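Local coordinates for ribonuclease mar1, putative (Trypanosoma cruzi, PDB 1YZV), which is of unknown function but, as a member of the isochorismatase family, probably acts as a hydrolase, at residues N41-F44 and V45-F49; K91-A95 and M96-Q100; T155-Q158 and L159-W163; I176-Q179 and L180-D183. All coordinates share one frame; numbering follows the deposited sequence.

The four contacts follow one another along the chain; none nests or crosses, and as paired segments are contiguous, none closes a long loop. Interaction 1 joins successive turns of helix 39-56. Interaction 2 lies in the loop between strand 87-91, outermost in this chain's sheet, and helix 102-105. Interaction 3 covers the last turns of helix 150-161, between strands 137-146 and 168-171, and interaction 4 the end of helix 173-181. Only interactions 1 and 4 touch: Phe-49 CE1 lies 3.7 Å from Leu-177 CD1, joining the two helices. Interactions 2 and 4 sit on opposite sides of the chain's centre, their centres about 29 Å apart, but both reach neighbouring subunits, as does interaction 3.

Interaction 1 of 4, residues N41-F44 and V45-F49; sequences NCVF and VANRF
Phe-44 and Arg-48, one helical turn apart, meet ring edge to guanidinium face. The Phe-44 ring puts CE2 over the centre of the Arg-48 guanidinium, 3.6 Å above its plane, while Arg-48 NH2 comes to the ring's edge, 3.4 Å from Phe-44 CZ. The two planes stand 60° apart, so the groups do not stack flat. Both side chains leave the helix with CG opposite the backbone N, and a bend at chi3 (-76°) turns the Arg-48 guanidinium across the ring. Its rotation is fixed further by hydrogen bonds from NH1 to Ser-173 OG and from NH2 to Leu-195 O. Val-45 takes the next position round the helix: its CG2 packs 3.3 Å from Asn-41 O and more loosely, at 4.4 Å, against Phe-44 CD2. Beneath the side chains run regular i to i+4 bonds, among them Val-45 N to Asn-41 O (2.8 Å) and Arg-48 N to Phe-44 O (2.9 Å). Phe-44 also meets the His-200 ring and Pro-201 near the C terminus. On another side of helix 39-56, Val-45 and Ala-46 rest on Trp-116 of strand 110-118, and Val-45 reaches Asp-143 of strand 137-146 and Ser-173 of helix 173-181.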
loop_
_atom_site.group_PDB
_atom_site.type_symbol
_atom_site.label_atom_id
_atom_site.label_comp_id
_atom_site.label_asym_id
_atom_site.label_seq_id
_atom_site.Cartn_x
_atom_site.Cartn_y
_atom_site.Cartn_z
ATOM N N ASN A 41 -6.653 23.544 4.317
ATOM C CA ASN A 41 -6.399 22.535 5.341
ATOM C C ASN A 41 -4.971 22.572 5.874
ATOM O O ASN A 41 -4.738 22.257 7.022
ATOM C CB ASN A 41 -6.715 21.116 4.810
ATOM C CG ASN A 41 -8.198 20.782 4.860
ATOM O OD1 ASN A 41 -9.015 21.582 5.352
ATOM N ND2 ASN A 41 -8.560 19.556 4.393
ATOM N N CYS A 42 -4.017 22.965 5.029
ATOM C CA CYS A 42 -2.621 22.992 5.398
ATOM C C CYS A 42 -2.374 24.151 6.374
ATOM O O CYS A 42 -1.717 23.976 7.397
ATOM C CB CYS A 42 -1.743 23.093 4.132
ATOM S SG CYS A 42 -1.950 21.668 3.057
ATOM N N VAL A 43 -3.062 25.265 6.137
ATOM C CA VAL A 43 -3.124 26.350 7.099
ATOM C C VAL A 43 -3.780 25.913 8.418
ATOM O O VAL A 43 -3.232 26.208 9.493
ATOM C CB VAL A 43 -3.837 27.572 6.502
ATOM C CG1 VAL A 43 -4.242 28.561 7.596
ATOM C CG2 VAL A 43 -2.926 28.212 5.481
ATOM N N PHE A 44 -4.953 25.264 8.332
ATOM C CA PHE A 44 -5.661 24.707 9.498
ATOM C C PHE A 44 -4.786 23.796 10.362
ATOM O O PHE A 44 -4.796 23.926 11.607
ATOM C CB PHE A 44 -6.964 23.965 9.049
ATOM C CG PHE A 44 -7.695 23.234 10.163
ATOM C CD1 PHE A 44 -8.647 23.856 10.929
ATOM C CD2 PHE A 44 -7.460 21.897 10.401
ATOM C CE1 PHE A 44 -9.329 23.144 11.905
ATOM C CE2 PHE A 44 -8.167 21.192 11.325
ATOM C CZ PHE A 44 -9.060 21.793 12.100
ATOM N N VAL A 45 -4.028 22.905 9.702
ATOM C CA VAL A 45 -3.119 21.998 10.380
ATOM C C VAL A 45 -1.949 22.775 11.025
ATOM O O VAL A 45 -1.533 22.471 12.159
ATOM C CB VAL A 45 -2.609 20.843 9.457
ATOM C CG1 VAL A 45 -1.464 20.093 10.079
ATOM C CG2 VAL A 45 -3.724 19.889 9.148
ATOM N N ALA A 46 -1.449 23.795 10.336
ATOM C CA ALA A 46 -0.398 24.655 10.899
ATOM C C ALA A 46 -0.847 25.329 12.214
ATOM O O ALA A 46 -0.106 25.339 13.217
ATOM C CB ALA A 46 0.063 25.699 9.881
ATOM N N ASN A 47 -2.086 25.809 12.211
ATOM C CA ASN A 47 -2.725 26.393 13.382
ATOM C C ASN A 47 -3.036 25.425 14.522
ATOM O O ASN A 47 -2.825 25.727 15.699
ATOM C CB ASN A 47 -3.982 27.145 12.964
ATOM C CG ASN A 47 -3.668 28.476 12.311
ATOM O OD1 ASN A 47 -2.631 29.079 12.599
ATOM N ND2 ASN A 47 -4.511 28.892 11.344
ATOM N N ARG A 48 -3.429 24.212 14.159
ATOM C CA ARG A 48 -3.657 23.178 15.138
ATOM C C ARG A 48 -2.367 22.821 15.874
ATOM O O ARG A 48 -2.334 22.684 17.116
ATOM C CB ARG A 48 -4.232 21.945 14.419
ATOM C CG ARG A 48 -4.287 20.721 15.267
ATOM C CD ARG A 48 -5.108 19.640 14.596
ATOM N NE ARG A 48 -6.536 19.899 14.692
ATOM C CZ ARG A 48 -7.472 19.072 14.229
ATOM N NH1 ARG A 48 -7.121 17.929 13.607
ATOM N NH2 ARG A 48 -8.751 19.327 14.482
ATOM N N PHE A 49 -1.307 22.595 15.107
ATOM C CA PHE A 49 0.005 22.287 15.717
ATOM C C PHE A 49 0.633 23.471 16.448
ATOM O O PHE A 49 1.335 23.287 17.451
ATOM C CB PHE A 49 0.973 21.741 14.673
ATOM C CG PHE A 49 0.566 20.379 14.098
ATOM C CD1 PHE A 49 0.074 19.384 14.906
ATOM C CD2 PHE A 49 0.895 20.055 12.787
ATOM C CE1 PHE A 49 -0.222 18.107 14.385
ATOM C CE2 PHE A 49 0.600 18.807 12.252
ATOM C CZ PHE A 49 0.045 17.829 13.053
#

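Interaction 2 of 4, residues K91-A95 and M96-Q100; sequences KKRFA and MLVPQ
Arg-93 NH1 lies only 3.0 Å from Leu-97 O, yet the angle is wrong for a hydrogen bond, because the carbonyl oxygen sits over a face of the guanidinium. Val-98 CA lies over the centre of that face, 4.1 Å above the plane, and Pro-99 CD is 3.7 Å from Arg-93 NH2. Arg-93 and Val-98 run past each other in opposite directions, so Val-98 CG1 lies alongside the arginine shaft, 3.8 Å from Arg-93 NE. The same methyl meets Lys-91 CB at 4.0 Å. Lys-91 starts with CG wedged between its backbone N and carbonyl carbon (chi1 65°) and bends again at its last torsion, which carries NZ back to its own loop: it donates to Arg-93 O, in the carbonyl plane, and to Phe-94 O, each at 2.8 Å. Gln-68 OE1 and a salt bridge to Asp-27 complete the grip on NZ. The backbone of Lys-92 and Phe-94 bonds to the second subunit, whose Asp-183 packs on Arg-93. Leu-97 is the centre of an inverse gamma turn, closed by Val-98 N to Met-96 O at 2.8 Å. Lys-91 at the end of its strand, joined to Asp-27 and touching Cys-123, is consistent with the Asp-Lys-Cys catalytic triad of the isochorismatase family.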
loop_
_atom_site.group_PDB
_atom_site.type_symbol
_atom_site.label_atom_id
_atom_site.label_comp_id
_atom_site.label_asym_id
_atom_site.label_seq_id
_atom_site.Cartn_x
_atom_site.Cartn_y
_atom_site.Cartn_z
ATOM N N LYS A 91 15.040 29.648 2.745
ATOM C CA LYS A 91 15.890 28.660 2.057
ATOM C C LYS A 91 15.679 28.637 0.530
ATOM O O LYS A 91 14.598 28.916 0.020
ATOM C CB LYS A 91 15.652 27.232 2.598
ATOM C CG LYS A 91 14.194 26.709 2.313
ATOM C CD LYS A 91 13.898 25.393 3.011
ATOM C CE LYS A 91 12.584 24.700 2.549
ATOM N NZ LYS A 91 12.459 24.482 1.065
ATOM N N LYS A 92 16.677 28.074 -0.141
ATOM C CA LYS A 92 16.595 27.634 -1.510
ATOM C C LYS A 92 16.732 26.109 -1.622
ATOM O O LYS A 92 16.272 25.546 -2.594
ATOM C CB LYS A 92 17.663 28.332 -2.343
ATOM C CG LYS A 92 17.379 29.845 -2.431
ATOM C CD LYS A 92 18.036 30.461 -3.632
ATOM C CE LYS A 92 17.807 31.982 -3.671
ATOM N NZ LYS A 92 18.597 32.675 -2.581
ATOM N N ARG A 93 17.323 25.448 -0.620
ATOM C CA ARG A 93 17.339 23.979 -0.561
ATOM C C ARG A 93 15.895 23.450 -0.422
ATOM O O ARG A 93 15.050 24.101 0.210
ATOM C CB ARG A 93 18.183 23.508 0.620
ATOM C CG ARG A 93 18.401 21.977 0.660
ATOM C CD ARG A 93 18.959 21.496 1.963
ATOM N NE ARG A 93 20.213 22.144 2.299
ATOM C CZ ARG A 93 21.127 21.654 3.135
ATOM N NH1 ARG A 93 20.940 20.483 3.761
ATOM N NH2 ARG A 93 22.195 22.387 3.411
ATOM N N PHE A 94 15.567 22.314 -1.052
ATOM C CA PHE A 94 14.168 21.860 -0.999
ATOM C C PHE A 94 13.903 21.261 0.395
ATOM O O PHE A 94 12.979 21.689 1.097
ATOM C CB PHE A 94 13.845 20.896 -2.131
ATOM C CG PHE A 94 14.021 21.494 -3.491
ATOM C CD1 PHE A 94 13.607 22.790 -3.753
ATOM C CD2 PHE A 94 14.642 20.783 -4.487
ATOM C CE1 PHE A 94 13.822 23.370 -4.996
ATOM C CE2 PHE A 94 14.766 21.289 -5.761
ATOM C CZ PHE A 94 14.410 22.633 -6.003
ATOM N N ALA A 95 14.807 20.408 0.852
ATOM C CA ALA A 95 14.765 19.933 2.271
ATOM C C ALA A 95 14.953 21.074 3.290
ATOM O O ALA A 95 15.742 21.999 3.079
ATOM C CB ALA A 95 15.771 18.845 2.495
ATOM N N MET A 96 14.276 20.961 4.442
ATOM C CA MET A 96 14.258 22.007 5.447
ATOM C C MET A 96 15.524 22.009 6.301
ATOM O O MET A 96 15.734 22.977 7.038
ATOM C CB MET A 96 13.045 21.875 6.371
ATOM C CG MET A 96 11.720 22.075 5.679
ATOM S SD MET A 96 10.363 21.766 6.830
ATOM C CE MET A 96 10.592 23.048 8.049
ATOM N N LEU A 97 16.434 21.054 6.088
ATOM C CA LEU A 97 17.532 20.820 7.039
ATOM C C LEU A 97 18.752 21.641 6.709
ATOM O O LEU A 97 19.868 21.123 6.508
ATOM C CB LEU A 97 17.874 19.323 7.147
ATOM C CG LEU A 97 16.816 18.507 7.878
ATOM C CD1 LEU A 97 17.256 17.064 7.827
ATOM C CD2 LEU A 97 16.712 18.947 9.331
ATOM N N VAL A 98 18.512 22.932 6.606
ATOM C CA VAL A 98 19.544 23.876 6.253
ATOM C C VAL A 98 20.365 24.183 7.509
ATOM O O VAL A 98 19.925 23.901 8.626
ATOM C CB VAL A 98 18.931 25.129 5.602
ATOM C CG1 VAL A 98 18.244 24.745 4.268
ATOM C CG2 VAL A 98 17.910 25.803 6.512
ATOM N N PRO A 99 21.585 24.704 7.328
ATOM C CA PRO A 99 22.474 24.935 8.493
ATOM C C PRO A 99 21.869 25.707 9.681
ATOM O O PRO A 99 22.162 25.379 10.804
ATOM C CB PRO A 99 23.662 25.689 7.888
ATOM C CG PRO A 99 23.690 25.285 6.427
ATOM C CD PRO A 99 22.252 25.007 6.035
ATOM N N GLN A 100 20.972 26.647 9.453
ATOM C CA GLN A 100 20.313 27.346 10.563
ATOM C C GLN A 100 19.289 26.505 11.357
ATOM O O GLN A 100 18.884 26.870 12.485
ATOM C CB GLN A 100 19.600 28.583 10.034
ATOM C CG GLN A 100 20.514 29.800 9.839
ATOM C CD GLN A 100 19.718 31.062 9.518
ATOM O OE1 GLN A 100 19.104 31.174 8.439
ATOM N NE2 GLN A 100 19.651 31.986 10.488
#

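Interaction 3 of 4, residues T155-Q158 and L159-W163; sequences TAIQ and LMQSW
Gln-158 and Gln-161 reach out from the same side of helix 150-161 with their amide planes almost parallel, 3° apart. The two side chains cross at an angle, and their closest approach is Gln-158 CG to Gln-161 OE1 at 4.1 Å. Each chain is extended beyond CG, and the amides bond outside this helix: Gln-158 OE1 accepts from Gln-161 NE2 of the second subunit, while Gln-161 NE2 donates to Gln-158 OE1 of the third. The same Gln-158 to Gln-161 bond is therefore made with two neighbouring subunits, with the roles exchanged. Ile-157 separates two kinds of neighbour. Its CG2, opposite the backbone N, lies 3.9 Å from Gln-161 OE1, against the amide end of that side chain, whereas its CD1 meets the methyl CE of Met-160 at 4.0 Å. A bend at the last torsion of Met-160 (chi3 -76°) turns CE back over the helix, 3.6 Å from Ala-156 O. That oxygen also takes the nearly straight hydrogen bond from Met-160 N (3.0 Å, 170° at the hydrogen). Further along the chain, the Trp-163 ring turns one face to the preceding backbone, with Leu-159 O 3.6 Å above the plane near the rim. Trp-163 also makes a cation-pi contact with Arg-11 of the second subunit. Inward, Ile-157 packs on Val-142, and Met-160 touches both Ile-140 and Ile-170. The arrangement is that of a connecting helix in a beta-alpha-beta crossover, with one side packed on parallel strands 137-146 and 168-171 and another given to the oligomer.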
loop_
_atom_site.group_PDB
_atom_site.type_symbol
_atom_site.label_atom_id
_atom_site.label_comp_id
_atom_site.label_asym_id
_atom_site.label_seq_id
_atom_site.Cartn_x
_atom_site.Cartn_y
_atom_site.Cartn_z
ATOM N N THR A 155 1.185 10.127 -5.029
ATOM C CA THR A 155 2.333 9.242 -5.297
ATOM C C THR A 155 3.449 9.408 -4.281
ATOM O O THR A 155 3.943 8.396 -3.734
ATOM C CB THR A 155 2.875 9.468 -6.701
ATOM O OG1 THR A 155 1.824 9.228 -7.630
ATOM C CG2 THR A 155 4.049 8.516 -7.031
ATOM N N ALA A 156 3.690 10.647 -3.850
ATOM C CA ALA A 156 4.662 10.917 -2.808
ATOM C C ALA A 156 4.245 10.450 -1.405
ATOM O O ALA A 156 5.059 9.942 -0.630
ATOM C CB ALA A 156 5.016 12.369 -2.791
ATOM N N ILE A 157 2.972 10.587 -1.085
ATOM C CA ILE A 157 2.477 10.056 0.178
ATOM C C ILE A 157 2.723 8.545 0.185
ATOM O O ILE A 157 3.166 7.984 1.192
ATOM C CB ILE A 157 0.964 10.352 0.361
ATOM C CG1 ILE A 157 0.737 11.851 0.644
ATOM C CG2 ILE A 157 0.351 9.483 1.482
ATOM C CD1 ILE A 157 1.470 12.406 1.822
ATOM N N GLN A 158 2.305 7.887 -0.887
ATOM C CA GLN A 158 2.517 6.448 -1.048
ATOM C C GLN A 158 3.963 6.042 -0.955
ATOM O O GLN A 158 4.270 5.041 -0.301
ATOM C CB GLN A 158 1.940 5.978 -2.370
ATOM C CG GLN A 158 0.429 6.101 -2.359
ATOM C CD GLN A 158 -0.207 5.796 -3.703
ATOM O OE1 GLN A 158 0.467 5.748 -4.758
ATOM N NE2 GLN A 158 -1.523 5.819 -3.704
ATOM N N LEU A 159 4.857 6.875 -1.477
ATOM C CA LEU A 159 6.298 6.605 -1.345
ATOM C C LEU A 159 6.731 6.633 0.141
ATOM O O LEU A 159 7.311 5.666 0.662
ATOM C CB LEU A 159 7.089 7.611 -2.173
ATOM C CG LEU A 159 8.623 7.556 -2.163
ATOM C CD1 LEU A 159 9.114 6.122 -2.230
ATOM C CD2 LEU A 159 9.069 8.377 -3.385
ATOM N N MET A 160 6.323 7.682 0.846
ATOM C CA MET A 160 6.610 7.818 2.251
ATOM C C MET A 160 5.979 6.736 3.126
ATOM O O MET A 160 6.633 6.268 4.047
ATOM C CB MET A 160 6.241 9.195 2.743
ATOM C CG MET A 160 7.107 10.222 2.132
ATOM S SD MET A 160 6.941 11.898 2.731
ATOM C CE MET A 160 5.445 12.414 1.945
ATOM N N GLN A 161 4.803 6.222 2.744
ATOM C CA GLN A 161 4.193 5.104 3.451
ATOM C C GLN A 161 5.030 3.821 3.317
ATOM O O GLN A 161 5.045 2.979 4.220
ATOM C CB GLN A 161 2.759 4.886 2.975
ATOM C CG GLN A 161 1.807 6.033 3.418
ATOM C CD GLN A 161 0.394 5.835 2.916
ATOM O OE1 GLN A 161 0.212 5.621 1.722
ATOM N NE2 GLN A 161 -0.628 6.016 3.799
ATOM N N SER A 162 5.762 3.669 2.226
ATOM C CA SER A 162 6.704 2.550 2.148
ATOM C C SER A 162 7.985 2.686 3.049
ATOM O O SER A 162 8.712 1.711 3.220
ATOM C CB SER A 162 7.150 2.361 0.725
ATOM O OG SER A 162 8.091 3.384 0.482
ATOM N N TRP A 163 8.204 3.816 3.723
ATOM C CA TRP A 163 9.392 3.963 4.592
ATOM C C TRP A 163 9.175 3.741 6.134
ATOM O O TRP A 163 10.053 4.097 6.990
ATOM C CB TRP A 163 9.992 5.333 4.404
ATOM C CG TRP A 163 10.333 5.726 3.029
ATOM C CD1 TRP A 163 10.698 4.916 2.010
ATOM C CD2 TRP A 163 10.674 7.049 2.624
ATOM N NE1 TRP A 163 11.052 5.660 0.918
ATOM C CE2 TRP A 163 11.178 6.966 1.313
ATOM C CE3 TRP A 163 10.598 8.304 3.245
ATOM C CZ2 TRP A 163 11.474 8.089 0.573
ATOM C CZ3 TRP A 163 10.968 9.424 2.507
ATOM C CH2 TRP A 163 11.448 9.292 1.211
#

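Interaction 4 of 4, residues I176-Q179 and L180-D183; sequences ILMQ and LLKD
Gln-179 offers a flat peptide carbonyl to Lys-182, whose NZ donates to Gln-179 O at 2.6 Å, tilted only 17° from the carbonyl plane and with a C=O...N angle of 134°. The side-chain amide of Gln-179 turns away to other partners: OE1 bonds to Tyr-169 OH and NE2 to Ser-175 OG. This is the C-terminal end of helix 173-181, where Lys-182 leaves the helix with a positive phi of 71°. In the lysine chain CG already lies 3.2 Å from Gln-179 O, and bends at chi2 and chi4 bring CE to the same distance and NZ closer; NZ donates as well to Leu-13 O. Lys-182 N still makes the last i to i+4 bond, to Met-178 O at 2.9 Å, and that oxygen has a second donor in Gln-126 NE2 of the third subunit. Leu-177 O is shared between Leu-181 N, at 3.3 Å, and a weak bond from Leu-180 N. Leu-181 packs on Phe-189 of helix 189-197, and Leu-180 packs on Leu-52 of helix 39-56. Met-178 is bent at chi2 and chi3, which brings its methyl alongside the next turn, where CE rests 3.7 Å from Leu-181 CD2.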
loop_
_atom_site.group_PDB
_atom_site.type_symbol
_atom_site.label_atom_id
_atom_site.label_comp_id
_atom_site.label_asym_id
_atom_site.label_seq_id
_atom_site.Cartn_x
_atom_site.Cartn_y
_atom_site.Cartn_z
ATOM N N ILE A 176 -2.091 12.414 15.403
ATOM C CA ILE A 176 -0.804 12.892 15.916
ATOM C C ILE A 176 -0.977 13.540 17.312
ATOM O O ILE A 176 -0.283 13.154 18.277
ATOM C CB ILE A 176 -0.142 13.812 14.905
ATOM C CG1 ILE A 176 0.358 12.988 13.715
ATOM C CG2 ILE A 176 0.963 14.684 15.516
ATOM C CD1 ILE A 176 0.589 13.791 12.455
ATOM N N LEU A 177 -1.984 14.405 17.452
ATOM C CA LEU A 177 -2.268 14.998 18.746
ATOM C C LEU A 177 -2.432 13.928 19.834
ATOM O O LEU A 177 -1.850 14.035 20.939
ATOM C CB LEU A 177 -3.519 15.891 18.660
ATOM C CG LEU A 177 -3.283 17.368 18.538
ATOM C CD1 LEU A 177 -2.453 17.687 17.301
ATOM C CD2 LEU A 177 -4.606 18.130 18.551
ATOM N N MET A 178 -3.250 12.918 19.543
ATOM C CA MET A 178 -3.625 11.897 20.527
ATOM C C MET A 178 -2.500 10.873 20.750
ATOM O O MET A 178 -2.358 10.354 21.858
ATOM C CB MET A 178 -4.939 11.225 20.096
ATOM C CG MET A 178 -6.108 12.208 20.014
ATOM S SD MET A 178 -6.497 12.882 21.622
ATOM C CE MET A 178 -5.546 14.405 21.718
ATOM N N GLN A 179 -1.625 10.705 19.748
ATOM C CA GLN A 179 -0.353 9.961 19.920
ATOM C C GLN A 179 0.606 10.591 20.932
ATOM O O GLN A 179 1.254 9.884 21.723
ATOM C CB GLN A 179 0.402 9.778 18.590
ATOM C CG GLN A 179 -0.226 8.759 17.661
ATOM C CD GLN A 179 0.362 8.853 16.236
ATOM O OE1 GLN A 179 1.559 8.924 16.083
ATOM N NE2 GLN A 179 -0.494 8.896 15.230
ATOM N N LEU A 180 0.697 11.910 20.909
ATOM C CA LEU A 180 1.596 12.629 21.803
ATOM C C LEU A 180 1.065 12.609 23.223
ATOM O O LEU A 180 1.844 12.768 24.128
ATOM C CB LEU A 180 1.817 14.066 21.349
ATOM C CG LEU A 180 2.650 14.178 20.093
ATOM C CD1 LEU A 180 2.392 15.535 19.375
ATOM C CD2 LEU A 180 4.150 13.944 20.425
ATOM N N LEU A 181 -0.265 12.597 23.392
ATOM C CA LEU A 181 -0.895 12.624 24.713
ATOM C C LEU A 181 -1.151 11.280 25.387
ATOM O O LEU A 181 -1.147 11.211 26.626
ATOM C CB LEU A 181 -2.201 13.409 24.686
ATOM C CG LEU A 181 -2.112 14.921 24.897
ATOM C CD1 LEU A 181 -1.103 15.598 23.975
ATOM C CD2 LEU A 181 -3.440 15.433 24.609
ATOM N N LYS A 182 -1.610 10.297 24.615
ATOM C CA LYS A 182 -1.826 8.903 25.071
ATOM C C LYS A 182 -2.983 8.571 26.026
ATOM O O LYS A 182 -3.433 7.414 26.040
ATOM C CB LYS A 182 -0.520 8.243 25.585
ATOM C CG LYS A 182 0.591 8.345 24.504
ATOM C CD LYS A 182 1.519 7.183 24.408
ATOM C CE LYS A 182 2.519 7.351 23.193
ATOM N NZ LYS A 182 2.018 7.395 21.701
ATOM N N ASP A 183 -3.536 9.563 26.710
ATOM C CA ASP A 183 -4.455 9.333 27.799
ATOM C C ASP A 183 -5.222 10.649 28.083
ATOM O O ASP A 183 -4.623 11.725 28.170
ATOM C CB ASP A 183 -3.620 8.805 29.004
ATOM C CG ASP A 183 -4.458 8.326 30.177
ATOM O OD1 ASP A 183 -5.414 9.026 30.587
ATOM O OD2 ASP A 183 -4.049 7.322 30.798
#